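Local coordinates for putative cathepsin d (Ixodes ricinus, PDB 5N7Q), which probably cleaves proteins internally as a pepsin-family (A1) aspartic endopeptidase, a tick cathepsin D, and is bound and inhibited by pepstatin A, at residues A[152-162]-A[319-329]. Residues are numbered along the deposited sequence; the frame is centred on the assembly and turned at random.
Sequences EQNVFSVYLNR and LGPYYTIFDRD. Unlike the reference sequence in segment 152-162: Leu160 (reference Arg).
The Phe156 ring lays one face over Phe326 CB, which sits 3.6 Å from the ring centroid, and its CE1 reaches Phe326 CD1. The two rings are nearly parallel (12°) but displaced, so that little of one lies over the other. They lie on one face of an antiparallel strand pair, 155-160 with 322-327, in the six-stranded interdomain sheet that joins the two lobes of pepsin-like proteases. Phe156 takes a first torsion of 59°, which folds the ring back over its own backbone and brings it over Phe326 CB. Val158 CG2 continues this face, touching Phe326 CE1 at 3.7 Å. Backbone hydrogen bonds join Phe156 and Phe326 in both directions; Val158 N also donates to Thr324 O, whereas the return bond from Thr324 N is weak. On the opposite face, with Ser157 and Ile325, the Tyr323 hydroxyl sits beside Ser157 CB; it hydrogen-bonds with Asp178 N and donates to a water held by Ser157 O, while Ser157 OG turns to Gly176 O. Where regular pairing ends, a water accepts from Leu160 N and donates to the carbonyls of Leu319 and Gly320; the Leu319 side chain lies about 5 Å from that of Asp227, a predicted catalytic residue. At the far end both carboxylate oxygens of Asp329 grip Asn154: the backbone N meets OD2 from above the carboxylate plane, and ND2 donates to the syn lone pair of OD1 at 3.0 Å, almost straight at 167°.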
ATOM      1  N   GLU A 152     -24.521  -0.739  -4.214  1.00 14.60           N
ATOM      2  CA  GLU A 152     -24.628  -1.105  -2.804  1.00 15.87           C
ATOM      3  C   GLU A 152     -23.442  -1.894  -2.244  1.00 14.50           C
ATOM      4  O   GLU A 152     -23.522  -2.426  -1.131  1.00 16.02           O
ATOM      5  CB  GLU A 152     -25.898  -1.917  -2.594  1.00 19.73           C
ATOM      6  CG  GLU A 152     -27.154  -1.184  -3.001  1.00 24.28           C
ATOM      7  CD  GLU A 152     -27.470  -0.082  -2.037  1.00 27.12           C
ATOM      8  OE1 GLU A 152     -27.541  -0.372  -0.819  1.00 33.44           O
ATOM      9  OE2 GLU A 152     -27.628   1.074  -2.488  1.00 33.72           O
ATOM     10  N   GLN A 153     -22.352  -1.975  -3.006  1.00 11.53           N
ATOM     11  CA  GLN A 153     -21.198  -2.772  -2.623  1.00 10.81           C
ATOM     12  C   GLN A 153     -19.991  -1.849  -2.457  1.00  9.76           C
ATOM     13  O   GLN A 153     -19.121  -1.771  -3.335  1.00  9.67           O
ATOM     14  CB  GLN A 153     -20.984  -3.869  -3.672  1.00 10.65           C
ATOM     15  CG  GLN A 153     -19.785  -4.795  -3.483  1.00 10.17           C
ATOM     16  CD  GLN A 153     -19.770  -5.559  -2.162  1.00 10.58           C
ATOM     17  OE1 GLN A 153     -20.182  -5.043  -1.123  1.00 12.19           O
ATOM     18  NE2 GLN A 153     -19.257  -6.792  -2.189  1.00 10.88           N
ATOM     19  N   ASN A 154     -19.939  -1.167  -1.315  1.00  9.39           N
ATOM     20  CA  ASN A 154     -18.926  -0.149  -1.051  1.00  9.14           C
ATOM     21  C   ASN A 154     -17.681  -0.781  -0.418  1.00  8.57           C
ATOM     22  O   ASN A 154     -17.330  -0.526   0.734  1.00  8.23           O
ATOM     23  CB  ASN A 154     -19.475   0.995  -0.210  1.00  9.60           C
ATOM     24  CG  ASN A 154     -20.601   1.711  -0.902  1.00 10.17           C
ATOM     25  OD1 ASN A 154     -20.420   2.284  -1.981  1.00 10.08           O
ATOM     26  ND2 ASN A 154     -21.792   1.646  -0.316  1.00 12.01           N
ATOM     27  N   VAL A 155     -17.045  -1.618  -1.222  1.00  8.12           N
ATOM     28  CA  VAL A 155     -15.789  -2.279  -0.879  1.00  8.12           C
ATOM     29  C   VAL A 155     -14.851  -2.177  -2.056  1.00  7.86           C
ATOM     30  O   VAL A 155     -15.267  -1.941  -3.182  1.00  8.17           O
ATOM     31  CB  VAL A 155     -15.999  -3.788  -0.536  1.00  8.21           C
ATOM     32  CG1 VAL A 155     -17.161  -3.982   0.431  1.00  8.08           C
ATOM     33  CG2 VAL A 155     -16.124  -4.652  -1.789  1.00  8.91           C
ATOM     34  N   PHE A 156     -13.554  -2.336  -1.781  1.00  6.99           N
ATOM     35  CA  PHE A 156     -12.587  -2.572  -2.842  1.00  6.95           C
ATOM     36  C   PHE A 156     -11.670  -3.694  -2.400  1.00  7.10           C
ATOM     37  O   PHE A 156     -11.403  -3.863  -1.210  1.00  7.73           O
ATOM     38  CB  PHE A 156     -11.821  -1.306  -3.258  1.00  6.83           C
ATOM     39  CG  PHE A 156     -11.039  -0.646  -2.164  1.00  6.77           C
ATOM     40  CD1 PHE A 156      -9.727  -1.034  -1.899  1.00  6.71           C
ATOM     41  CD2 PHE A 156     -11.606   0.340  -1.352  1.00  7.08           C
ATOM     42  CE1 PHE A 156      -9.005  -0.437  -0.884  1.00  7.10           C
ATOM     43  CE2 PHE A 156     -10.866   0.948  -0.334  1.00  6.97           C
ATOM     44  CZ  PHE A 156      -9.562   0.539  -0.101  1.00  6.67           C
ATOM     45  N   SER A 157     -11.262  -4.499  -3.367  1.00  7.27           N
ATOM     46  CA  SER A 157     -10.486  -5.697  -3.092  1.00  7.29           C
ATOM     47  C   SER A 157      -9.179  -5.716  -3.885  1.00  7.25           C
ATOM     48  O   SER A 157      -9.175  -5.382  -5.069  1.00  7.86           O
ATOM     49  CB  SER A 157     -11.288  -6.931  -3.451  1.00  7.69           C
ATOM     50  OG  SER A 157     -12.505  -6.963  -2.729  1.00  7.76           O
ATOM     51  N   VAL A 158      -8.078  -6.080  -3.228  1.00  7.65           N
ATOM     52  CA  VAL A 158      -6.746  -5.945  -3.798  1.00  7.38           C
ATOM     53  C   VAL A 158      -6.023  -7.291  -3.963  1.00  7.20           C
ATOM     54  O   VAL A 158      -5.881  -8.055  -3.030  1.00  7.23           O
ATOM     55  CB  VAL A 158      -5.871  -4.995  -2.944  1.00  7.30           C
ATOM     56  CG1 VAL A 158      -4.492  -4.866  -3.582  1.00  7.52           C
ATOM     57  CG2 VAL A 158      -6.541  -3.630  -2.742  1.00  7.70           C
ATOM     58  N   TYR A 159      -5.644  -7.570  -5.204  1.00  7.52           N
ATOM     59  CA  TYR A 159      -4.777  -8.665  -5.577  1.00  8.17           C
ATOM     60  C   TYR A 159      -3.411  -8.099  -5.943  1.00  7.48           C
ATOM     61  O   TYR A 159      -3.338  -7.213  -6.814  1.00  7.34           O
ATOM     62  CB  TYR A 159      -5.383  -9.409  -6.790  1.00  8.96           C
ATOM     63  CG  TYR A 159      -4.410 -10.326  -7.482  1.00  9.98           C
ATOM     64  CD1 TYR A 159      -3.813 -11.378  -6.802  1.00 10.56           C
ATOM     65  CD2 TYR A 159      -4.043 -10.110  -8.810  1.00 10.05           C
ATOM     66  CE1 TYR A 159      -2.870 -12.187  -7.407  1.00 11.40           C
ATOM     67  CE2 TYR A 159      -3.130 -10.942  -9.445  1.00 11.54           C
ATOM     68  CZ  TYR A 159      -2.550 -11.978  -8.740  1.00 11.68           C
ATOM     69  OH  TYR A 159      -1.608 -12.785  -9.355  1.00 13.20           O
ATOM     70  N   LEU A 160      -2.343  -8.631  -5.331  1.00  7.60           N
ATOM     71  CA  LEU A 160      -0.961  -8.303  -5.678  1.00  8.05           C
ATOM     72  C   LEU A 160      -0.248  -9.581  -6.074  1.00  8.39           C
ATOM     73  O   LEU A 160      -0.197 -10.517  -5.306  1.00  8.76           O
ATOM     74  CB  LEU A 160      -0.241  -7.637  -4.517  1.00  8.36           C
ATOM     75  CG  LEU A 160      -0.903  -6.386  -3.931  1.00  8.79           C
ATOM     76  CD1 LEU A 160      -0.090  -5.862  -2.755  1.00  9.14           C
ATOM     77  CD2 LEU A 160      -1.101  -5.273  -4.953  1.00  8.65           C
ATOM     78  N   ASN A 161       0.252  -9.611  -7.307  1.00  8.87           N
ATOM     79  CA  ASN A 161       1.074 -10.704  -7.778  1.00  9.32           C
ATOM     80  C   ASN A 161       2.463 -10.552  -7.185  1.00  9.36           C
ATOM     81  O   ASN A 161       3.069  -9.480  -7.273  1.00  9.92           O
ATOM     82  CB  ASN A 161       1.130 -10.674  -9.290  1.00  9.78           C
ATOM     83  CG  ASN A 161       1.605 -11.994  -9.884  1.00 11.00           C
ATOM     84  OD1 ASN A 161       2.333 -12.785  -9.250  1.00 11.25           O
ATOM     85  ND2 ASN A 161       1.214 -12.231 -11.132  1.00 11.41           N
ATOM     86  N   ARG A 162       2.947 -11.606  -6.541  1.00  9.08           N
ATOM     87  CA  ARG A 162       4.290 -11.604  -5.942  1.00  9.21           C
ATOM     88  C   ARG A 162       5.394 -12.190  -6.810  1.00  9.45           C
ATOM     89  O   ARG A 162       6.544 -12.333  -6.365  1.00  9.66           O
ATOM     90  CB  ARG A 162       4.241 -12.224  -4.551  1.00  8.92           C
ATOM     91  CG  ARG A 162       3.301 -11.485  -3.601  1.00  9.01           C
ATOM     92  CD  ARG A 162       3.746 -10.061  -3.312  1.00  8.75           C
ATOM     93  NE  ARG A 162       5.006  -9.986  -2.574  1.00  8.89           N
ATOM     94  CZ  ARG A 162       5.744  -8.882  -2.445  1.00  9.09           C
ATOM     95  NH1 ARG A 162       5.433  -7.766  -3.100  1.00  9.52           N
ATOM     96  NH2 ARG A 162       6.856  -8.922  -1.699  1.00  9.78           N
ATOM     97  N   LEU A 319       0.093  -8.806   1.777  1.00  8.17           N
ATOM     98  CA  LEU A 319      -1.103  -8.569   0.971  1.00  8.17           C
ATOM     99  C   LEU A 319      -1.021  -9.237  -0.396  1.00  8.39           C
ATOM    100  O   LEU A 319      -2.016  -9.301  -1.109  1.00  9.84           O
ATOM    101  CB  LEU A 319      -1.320  -7.040   0.827  1.00  7.97           C
ATOM    102  CG  LEU A 319      -1.526  -6.265   2.136  1.00  8.18           C
ATOM    103  CD1 LEU A 319      -1.501  -4.763   1.835  1.00  8.74           C
ATOM    104  CD2 LEU A 319      -2.799  -6.682   2.832  1.00  8.82           C
ATOM    105  N   GLY A 320       0.138  -9.755  -0.766  1.00  7.98           N
ATOM    106  CA  GLY A 320       0.258 -10.635  -1.937  1.00  8.19           C
ATOM    107  C   GLY A 320      -0.306 -12.026  -1.729  1.00  8.34           C
ATOM    108  O   GLY A 320      -1.176 -12.479  -2.483  1.00  7.92           O
ATOM    109  N   PRO A 321       0.196 -12.753  -0.719  1.00  7.99           N
ATOM    110  CA  PRO A 321      -0.328 -14.125  -0.502  1.00  7.85           C
ATOM    111  C   PRO A 321      -1.761 -14.150   0.048  1.00  8.10           C
ATOM    112  O   PRO A 321      -2.425 -15.189  -0.028  1.00  8.23           O
ATOM    113  CB  PRO A 321       0.692 -14.760   0.482  1.00  8.11           C
ATOM    114  CG  PRO A 321       1.443 -13.618   1.054  1.00  8.24           C
ATOM    115  CD  PRO A 321       1.466 -12.545   0.004  1.00  8.03           C
ATOM    116  N   TYR A 322      -2.213 -13.020   0.595  1.00  8.04           N
ATOM    117  CA  TYR A 322      -3.578 -12.898   1.114  1.00  8.40           C
ATOM    118  C   TYR A 322      -4.325 -11.791   0.391  1.00  8.27           C
ATOM    119  O   TYR A 322      -4.039 -10.615   0.560  1.00  9.46           O
ATOM    120  CB  TYR A 322      -3.557 -12.744   2.638  1.00  8.70           C
ATOM    121  CG  TYR A 322      -2.899 -13.982   3.242  1.00  8.82           C
ATOM    122  CD1 TYR A 322      -3.542 -15.204   3.198  1.00  9.23           C
ATOM    123  CD2 TYR A 322      -1.592 -13.970   3.706  1.00  9.46           C
ATOM    124  CE1 TYR A 322      -2.938 -16.356   3.639  1.00  9.55           C
ATOM    125  CE2 TYR A 322      -0.975 -15.115   4.153  1.00  9.29           C
ATOM    126  CZ  TYR A 322      -1.651 -16.313   4.095  1.00  9.62           C
ATOM    127  OH  TYR A 322      -1.034 -17.463   4.565  1.00 10.76           O
ATOM    128  N   TYR A 323      -5.246 -12.196  -0.478  1.00  7.94           N
ATOM    129  CA  TYR A 323      -6.198 -11.298  -1.123  1.00  7.75           C
ATOM    130  C   TYR A 323      -6.984 -10.540  -0.039  1.00  8.10           C
ATOM    131  O   TYR A 323      -7.384 -11.140   0.960  1.00  8.91           O
ATOM    132  CB  TYR A 323      -7.142 -12.139  -1.951  1.00  7.61           C
ATOM    133  CG  TYR A 323      -8.109 -11.398  -2.839  1.00  7.38           C
ATOM    134  CD1 TYR A 323      -7.647 -10.560  -3.865  1.00  7.21           C
ATOM    135  CD2 TYR A 323      -9.474 -11.554  -2.707  1.00  7.32           C
ATOM    136  CE1 TYR A 323      -8.519  -9.894  -4.699  1.00  7.71           C
ATOM    137  CE2 TYR A 323     -10.355 -10.892  -3.534  1.00  7.59           C
ATOM    138  CZ  TYR A 323      -9.894 -10.078  -4.548  1.00  7.69           C
ATOM    139  OH  TYR A 323     -10.770  -9.444  -5.386  1.00  7.74           O
ATOM    140  N   THR A 324      -7.155  -9.227  -0.218  1.00  7.57           N
ATOM    141  CA  THR A 324      -7.623  -8.398   0.870  1.00  7.88           C
ATOM    142  C   THR A 324      -8.804  -7.582   0.408  1.00  7.62           C
ATOM    143  O   THR A 324      -8.786  -6.965  -0.651  1.00  7.87           O
ATOM    144  CB  THR A 324      -6.538  -7.490   1.413  1.00  7.75           C
ATOM    145  OG1 THR A 324      -5.411  -8.292   1.800  1.00  8.96           O
ATOM    146  CG2 THR A 324      -6.981  -6.751   2.638  1.00  7.79           C
ATOM    147  N   ILE A 325      -9.832  -7.596   1.237  1.00  7.62           N
ATOM    148  CA  ILE A 325     -11.093  -6.887   1.029  1.00  7.64           C
ATOM    149  C   ILE A 325     -11.151  -5.737   2.031  1.00  7.43           C
ATOM    150  O   ILE A 325     -11.062  -5.952   3.236  1.00  7.89           O
ATOM    151  CB  ILE A 325     -12.314  -7.795   1.259  1.00  8.05           C
ATOM    152  CG1 ILE A 325     -12.364  -8.973   0.256  1.00  8.15           C
ATOM    153  CG2 ILE A 325     -13.588  -6.996   1.075  1.00  8.33           C
ATOM    154  CD1 ILE A 325     -11.405 -10.108   0.553  1.00  8.54           C
ATOM    155  N   PHE A 326     -11.311  -4.514   1.517  1.00  6.95           N
ATOM    156  CA  PHE A 326     -11.409  -3.293   2.312  1.00  7.11           C
ATOM    157  C   PHE A 326     -12.884  -2.852   2.227  1.00  7.08           C
ATOM    158  O   PHE A 326     -13.336  -2.377   1.188  1.00  7.45           O
ATOM    159  CB  PHE A 326     -10.477  -2.232   1.746  1.00  7.38           C
ATOM    160  CG  PHE A 326      -9.026  -2.588   1.817  1.00  7.35           C
ATOM    161  CD1 PHE A 326      -8.430  -3.368   0.809  1.00  7.63           C
ATOM    162  CD2 PHE A 326      -8.253  -2.118   2.857  1.00  7.53           C
ATOM    163  CE1 PHE A 326      -7.077  -3.694   0.895  1.00  7.95           C
ATOM    164  CE2 PHE A 326      -6.904  -2.443   2.940  1.00  7.70           C
ATOM    165  CZ  PHE A 326      -6.318  -3.214   1.942  1.00  7.96           C
ATOM    166  N   ASP A 327     -13.619  -3.028   3.323  1.00  6.92           N
ATOM    167  CA  ASP A 327     -15.085  -2.899   3.333  1.00  7.29           C
ATOM    168  C   ASP A 327     -15.511  -1.671   4.125  1.00  7.57           C
ATOM    169  O   ASP A 327     -15.421  -1.660   5.358  1.00  7.53           O
ATOM    170  CB  ASP A 327     -15.654  -4.207   3.913  1.00  7.61           C
ATOM    171  CG  ASP A 327     -17.171  -4.251   4.012  1.00  7.95           C
ATOM    172  OD1 ASP A 327     -17.816  -3.186   3.986  1.00  8.44           O
ATOM    173  OD2 ASP A 327     -17.675  -5.413   4.121  1.00  8.64           O
ATOM    174  N   ARG A 328     -16.006  -0.661   3.409  1.00  7.94           N
ATOM    175  CA  ARG A 328     -16.460   0.582   4.030  1.00  8.98           C
ATOM    176  C   ARG A 328     -17.915   0.491   4.451  1.00  9.37           C
ATOM    177  O   ARG A 328     -18.361   1.316   5.249  1.00 11.88           O
ATOM    178  CB  ARG A 328     -16.278   1.807   3.097  1.00  8.79           C
ATOM    179  CG  ARG A 328     -14.815   2.191   2.927  1.00  8.61           C
ATOM    180  CD  ARG A 328     -14.225   2.872   4.169  1.00  8.48           C
ATOM    181  NE  ARG A 328     -14.945   4.116   4.454  1.00  8.46           N
ATOM    182  CZ  ARG A 328     -14.669   5.301   3.913  1.00  8.21           C
ATOM    183  NH1 ARG A 328     -13.671   5.428   3.050  1.00  8.58           N
ATOM    184  NH2 ARG A 328     -15.433   6.360   4.186  1.00  9.32           N
ATOM    185  N   ASP A 329     -18.675  -0.499   3.980  1.00  9.11           N
ATOM    186  CA  ASP A 329     -20.073  -0.650   4.457  1.00  9.98           C
ATOM    187  C   ASP A 329     -20.112  -1.125   5.907  1.00 10.80           C
ATOM    188  O   ASP A 329     -20.955  -0.706   6.698  1.00 11.53           O
ATOM    189  CB  ASP A 329     -20.828  -1.638   3.577  1.00 10.50           C
ATOM    190  CG  ASP A 329     -21.240  -1.015   2.254  1.00 11.10           C
ATOM    191  OD1 ASP A 329     -21.656   0.173   2.280  1.00 13.53           O
ATOM    192  OD2 ASP A 329     -21.155  -1.720   1.227  1.00 13.10           O
TER
HETATM  193  O   HOH W   1     -21.176  -4.300   1.253  1.00 13.79           O
HETATM  194  O   HOH W   2      -9.284  -7.770  -7.034  1.00 10.35           O
HETATM  195  O   HOH W   3      -4.129  -7.633  -0.877  1.00 11.42           O
HETATM  196  O   HOH W   4      -3.139 -10.572  -3.324  1.00  8.73           O